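Long-range contact in dTDP-4-dehydrorhamnose Reductase (Yersinia enterocolitica, PDB 5U9C), which probably catalyses the NADPH-dependent reduction of dTDP-4-dehydrorhamnose to dTDP-L-rhamnose, the closing step of dTDP-L-rhamnose biosynthesis: residues K184-A196 / S253-I265. Residues are numbered along the deposited sequence; the frame is centred on the assembly and turned at random.
Sequences KAVSDRLGSITSA and SAPRPYSEGIESI
Arg-256 meets Arg-189 through the aliphatic parts of the two side chains, CB of Arg-256 lying 4.0 Å from CD of Arg-189. The guanidinium of Arg-256 then turns back along its own segment, where NH2 donates to Ala-254 O within the guanidinium plane and also pairs with Asp-70. At Pro-257 the backbone takes over: its O sits 3.1 Å from Arg-189 CD and accepts from a water that also donates to Leu-190 O.

Next comes Tyr-258, whose ring reaches the other arginine. Bent at chi2 (-68°), the Arg-189 chain swings its guanidinium back over its own backbone, so that NH1 donates to Asp-188 O at 2.7 Å and passes 3.7 Å from Tyr-258 CD1, the two planes 83° apart. Lys-115 of the second subunit packs on the same tyrosine.

Around Ser-259 the backbones join. Leu-190 N donates to Tyr-258 O at 2.9 Å, and Glu-260 N returns a 2.9 Å bond to Leu-190 O, an oxygen that also receives the water and the CA-H of Ser-259. Ser-259 OG accepts from Gly-261 N, closing an ST turn, and is tied to Leu-116 besides. Beyond it, Glu-260 sends its carboxylate to Ser-107, while its O accepts a hydrogen bond from a second water, which in turn accepts from Ser-192 N. The contact ends where Ser-192 OG, whose stronger partner is Gly-221, lies 3.2 Å from Ile-262 N; a third water pairs with that hydroxyl and gives a weak bond to Ile-262 O.

This is a single beta bridge, Leu-190 with Ser-259, prolonged by waters. It ties the small mixed sheet that contains strand 190-195 to the segment carrying Arg-256, which binds (R)-malate where that ligand is present, though none is bound to this chain.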
loop_
_atom_site.group_PDB
_atom_site.type_symbol
_atom_site.label_atom_id
_atom_site.label_comp_id
_atom_site.label_asym_id
_atom_site.label_seq_id
_atom_site.Cartn_x
_atom_site.Cartn_y
_atom_site.Cartn_z
ATOM N N LYS D 184 27.025 -9.456 17.010
ATOM C CA LYS D 184 25.778 -9.497 16.248
ATOM C C LYS D 184 25.561 -8.155 15.578
ATOM O O LYS D 184 25.806 -7.114 16.187
ATOM C CB LYS D 184 24.598 -9.794 17.169
ATOM C CG LYS D 184 24.657 -11.169 17.794
ATOM C CD LYS D 184 23.506 -11.368 18.758
ATOM C CE LYS D 184 23.642 -12.695 19.478
ATOM N NZ LYS D 184 22.490 -12.908 20.390
ATOM N N ALA D 185 25.111 -8.183 14.324
ATOM C CA ALA D 185 24.837 -6.975 13.568
ATOM C C ALA D 185 23.620 -7.220 12.659
ATOM O O ALA D 185 23.506 -8.269 12.024
ATOM C CB ALA D 185 26.051 -6.569 12.733
ATOM N N VAL D 186 22.732 -6.241 12.615
ATOM C CA VAL D 186 21.503 -6.334 11.852
ATOM C C VAL D 186 21.782 -6.428 10.346
ATOM O O VAL D 186 22.484 -5.588 9.784
ATOM C CB VAL D 186 20.574 -5.150 12.190
ATOM C CG1 VAL D 186 19.319 -5.170 11.342
ATOM C CG2 VAL D 186 20.209 -5.183 13.672
ATOM N N SER D 187 21.238 -7.465 9.713
ATOM C CA SER D 187 21.431 -7.698 8.289
ATOM C C SER D 187 20.260 -7.286 7.382
ATOM O O SER D 187 20.428 -7.224 6.164
ATOM C CB SER D 187 21.705 -9.180 8.049
ATOM O OG SER D 187 20.586 -9.963 8.412
ATOM N N ASP D 188 19.105 -6.984 7.965
ATOM C CA ASP D 188 17.891 -6.732 7.169
ATOM C C ASP D 188 17.348 -5.295 7.153
ATOM O O ASP D 188 16.160 -5.095 6.925
ATOM C CB ASP D 188 16.794 -7.742 7.572
ATOM C CG ASP D 188 16.322 -7.577 9.016
ATOM O OD1 ASP D 188 16.738 -6.614 9.695
ATOM O OD2 ASP D 188 15.487 -8.405 9.463
ATOM N N ARG D 189 18.224 -4.328 7.408
ATOM C CA ARG D 189 17.920 -2.893 7.302
ATOM C C ARG D 189 19.148 -2.299 6.583
ATOM O O ARG D 189 20.281 -2.506 7.013
ATOM C CB ARG D 189 17.694 -2.227 8.658
ATOM C CG ARG D 189 16.493 -2.762 9.435
ATOM C CD ARG D 189 15.153 -2.424 8.775
ATOM N NE ARG D 189 13.976 -2.927 9.501
ATOM C CZ ARG D 189 13.401 -4.122 9.328
ATOM N NH1 ARG D 189 13.886 -5.026 8.463
ATOM N NH2 ARG D 189 12.332 -4.434 10.056
ATOM N N LEU D 190 18.918 -1.614 5.467
ATOM C CA LEU D 190 19.998 -1.069 4.660
ATOM C C LEU D 190 20.072 0.457 4.730
ATOM O O LEU D 190 19.079 1.135 5.036
ATOM C CB LEU D 190 19.804 -1.490 3.205
ATOM C CG LEU D 190 19.617 -2.989 2.923
ATOM C CD1 LEU D 190 19.211 -3.236 1.473
ATOM C CD2 LEU D 190 20.889 -3.716 3.258
ATOM N N GLY D 191 21.248 0.978 4.397
ATOM C CA GLY D 191 21.503 2.420 4.403
ATOM C C GLY D 191 22.789 2.728 3.672
ATOM O O GLY D 191 23.356 1.860 3.020
ATOM N N SER D 192 23.224 3.984 3.766
ATOM C CA SER D 192 24.457 4.462 3.178
ATOM C C SER D 192 25.259 5.178 4.261
ATOM O O SER D 192 24.688 5.848 5.148
ATOM C CB SER D 192 24.141 5.446 2.042
ATOM O OG SER D 192 23.451 4.801 0.974
ATOM N N ILE D 193 26.581 5.073 4.198
ATOM C CA ILE D 193 27.395 5.766 5.195
ATOM C C ILE D 193 27.875 7.128 4.678
ATOM O O ILE D 193 28.090 7.327 3.479
ATOM C CB ILE D 193 28.618 4.937 5.665
ATOM C CG1 ILE D 193 29.513 4.545 4.500
ATOM C CG2 ILE D 193 28.170 3.697 6.434
ATOM C CD1 ILE D 193 30.756 3.797 4.933
ATOM N N THR D 194 28.024 8.060 5.603
ATOM C CA THR D 194 28.556 9.381 5.329
ATOM C C THR D 194 29.731 9.626 6.263
ATOM O O THR D 194 29.571 9.657 7.498
ATOM C CB THR D 194 27.515 10.489 5.577
ATOM O OG1 THR D 194 26.411 10.329 4.682
ATOM C CG2 THR D 194 28.139 11.884 5.338
ATOM N N SER D 195 30.909 9.808 5.678
ATOM C CA SER D 195 32.110 10.152 6.446
ATOM C C SER D 195 32.000 11.597 6.908
ATOM O O SER D 195 31.916 12.509 6.075
ATOM C CB SER D 195 33.370 9.997 5.579
ATOM O OG SER D 195 34.472 10.689 6.159
ATOM N N ALA D 196 31.989 11.818 8.222
ATOM C CA ALA D 196 31.914 13.178 8.761
ATOM C C ALA D 196 33.097 14.039 8.275
ATOM O O ALA D 196 32.904 15.214 7.974
ATOM C CB ALA D 196 31.833 13.180 10.288
ATOM N N SER D 253 11.966 1.412 19.532
ATOM C CA SER D 253 10.679 2.130 19.479
ATOM C C SER D 253 10.306 2.592 18.068
ATOM O O SER D 253 9.173 2.452 17.646
ATOM C CB SER D 253 10.724 3.362 20.375
ATOM O OG SER D 253 10.836 3.013 21.724
ATOM N N ALA D 254 11.274 3.140 17.346
ATOM C CA ALA D 254 11.008 3.707 16.040
ATOM C C ALA D 254 11.082 2.703 14.914
ATOM O O ALA D 254 12.056 1.975 14.820
ATOM C CB ALA D 254 11.991 4.823 15.752
ATOM N N PRO D 255 10.058 2.684 14.049
ATOM C CA PRO D 255 10.118 1.845 12.857
ATOM C C PRO D 255 11.308 2.265 11.978
ATOM O O PRO D 255 11.599 3.470 11.861
ATOM C CB PRO D 255 8.824 2.197 12.093
ATOM C CG PRO D 255 7.940 2.881 13.049
ATOM C CD PRO D 255 8.789 3.436 14.150
ATOM N N ARG D 256 11.994 1.291 11.392
ATOM C CA ARG D 256 13.108 1.555 10.477
ATOM C C ARG D 256 12.693 0.993 9.095
ATOM O O ARG D 256 12.114 -0.087 9.011
ATOM C CB ARG D 256 14.412 0.884 10.928
ATOM C CG ARG D 256 14.964 1.244 12.309
ATOM C CD ARG D 256 15.164 2.725 12.486
ATOM N NE ARG D 256 16.143 3.057 13.525
ATOM C CZ ARG D 256 15.928 3.049 14.838
ATOM N NH1 ARG D 256 16.912 3.393 15.643
ATOM N NH2 ARG D 256 14.762 2.683 15.358
ATOM N N PRO D 257 12.979 1.721 8.014
ATOM C CA PRO D 257 12.583 1.208 6.688
ATOM C C PRO D 257 13.507 0.078 6.231
ATOM O O PRO D 257 14.574 -0.111 6.814
ATOM C CB PRO D 257 12.757 2.433 5.778
ATOM C CG PRO D 257 13.831 3.239 6.457
ATOM C CD PRO D 257 13.768 2.965 7.926
ATOM N N TYR D 258 13.092 -0.685 5.224
ATOM C CA TYR D 258 13.956 -1.731 4.684
ATOM C C TYR D 258 15.239 -1.091 4.171
ATOM O O TYR D 258 16.306 -1.687 4.259
ATOM C CB TYR D 258 13.240 -2.557 3.606
ATOM C CG TYR D 258 12.086 -3.362 4.200
ATOM C CD1 TYR D 258 12.323 -4.288 5.223
ATOM C CD2 TYR D 258 10.770 -3.215 3.740
ATOM C CE1 TYR D 258 11.298 -5.025 5.780
ATOM C CE2 TYR D 258 9.732 -3.956 4.301
ATOM C CZ TYR D 258 10.014 -4.862 5.322
ATOM O OH TYR D 258 9.022 -5.621 5.907
ATOM N N SER D 259 15.124 0.132 3.654
ATOM C CA SER D 259 16.288 0.875 3.256
ATOM C C SER D 259 16.128 2.379 3.366
ATOM O O SER D 259 15.054 2.942 3.049
ATOM C CB SER D 259 16.686 0.558 1.828
ATOM O OG SER D 259 17.872 1.251 1.512
ATOM N N GLU D 260 17.190 3.018 3.852
ATOM C CA GLU D 260 17.270 4.481 3.845
ATOM C C GLU D 260 18.501 4.897 3.029
ATOM O O GLU D 260 19.043 5.987 3.191
ATOM C CB GLU D 260 17.256 5.090 5.226
ATOM C CG GLU D 260 18.347 4.627 6.165
ATOM C CD GLU D 260 18.401 5.478 7.426
ATOM O OE1 GLU D 260 18.427 4.892 8.518
ATOM O OE2 GLU D 260 18.381 6.746 7.323
ATOM N N GLY D 261 18.919 4.023 2.122
ATOM C CA GLY D 261 20.027 4.337 1.255
ATOM C C GLY D 261 19.766 5.610 0.445
ATOM O O GLY D 261 18.637 5.861 0.003
ATOM N N ILE D 262 20.796 6.438 0.312
ATOM C CA ILE D 262 20.725 7.650 -0.506
ATOM C C ILE D 262 21.878 7.727 -1.505
ATOM O O ILE D 262 22.982 7.237 -1.239
ATOM C CB ILE D 262 20.705 8.937 0.323
ATOM C CG1 ILE D 262 21.801 8.939 1.385
ATOM C CG2 ILE D 262 19.345 9.122 0.992
ATOM C CD1 ILE D 262 22.010 10.314 1.999
ATOM N N GLU D 263 21.584 8.280 -2.672
ATOM C CA GLU D 263 22.584 8.535 -3.702
ATOM C C GLU D 263 22.307 9.924 -4.271
ATOM O O GLU D 263 21.232 10.513 -4.017
ATOM C CB GLU D 263 22.595 7.443 -4.775
ATOM C CG GLU D 263 21.374 7.367 -5.641
ATOM C CD GLU D 263 21.315 6.058 -6.412
ATOM O OE1 GLU D 263 21.261 4.994 -5.786
ATOM O OE2 GLU D 263 21.285 6.095 -7.644
ATOM N N SER D 264 23.296 10.493 -4.950
ATOM C CA SER D 264 23.142 11.833 -5.508
ATOM C C SER D 264 23.205 11.827 -7.004
ATOM O O SER D 264 24.025 11.126 -7.602
ATOM C CB SER D 264 24.228 12.773 -4.993
ATOM O OG SER D 264 24.061 14.095 -5.515
ATOM N N ILE D 265 22.328 12.615 -7.604
ATOM C CA ILE D 265 22.365 12.846 -9.050
ATOM C C ILE D 265 22.954 14.222 -9.339
ATOM O O ILE D 265 23.096 14.587 -10.492
ATOM C CB ILE D 265 20.974 12.779 -9.682
ATOM C CG1 ILE D 265 19.993 13.707 -8.943
ATOM C CG2 ILE D 265 20.489 11.345 -9.635
ATOM C CD1 ILE D 265 18.657 13.893 -9.642
HETATM O O HOH W 1 17.160 1.000 6.945
HETATM O O HOH W 2 21.347 6.038 4.640
HETATM O O HOH W 3 22.425 4.153 -1.602
#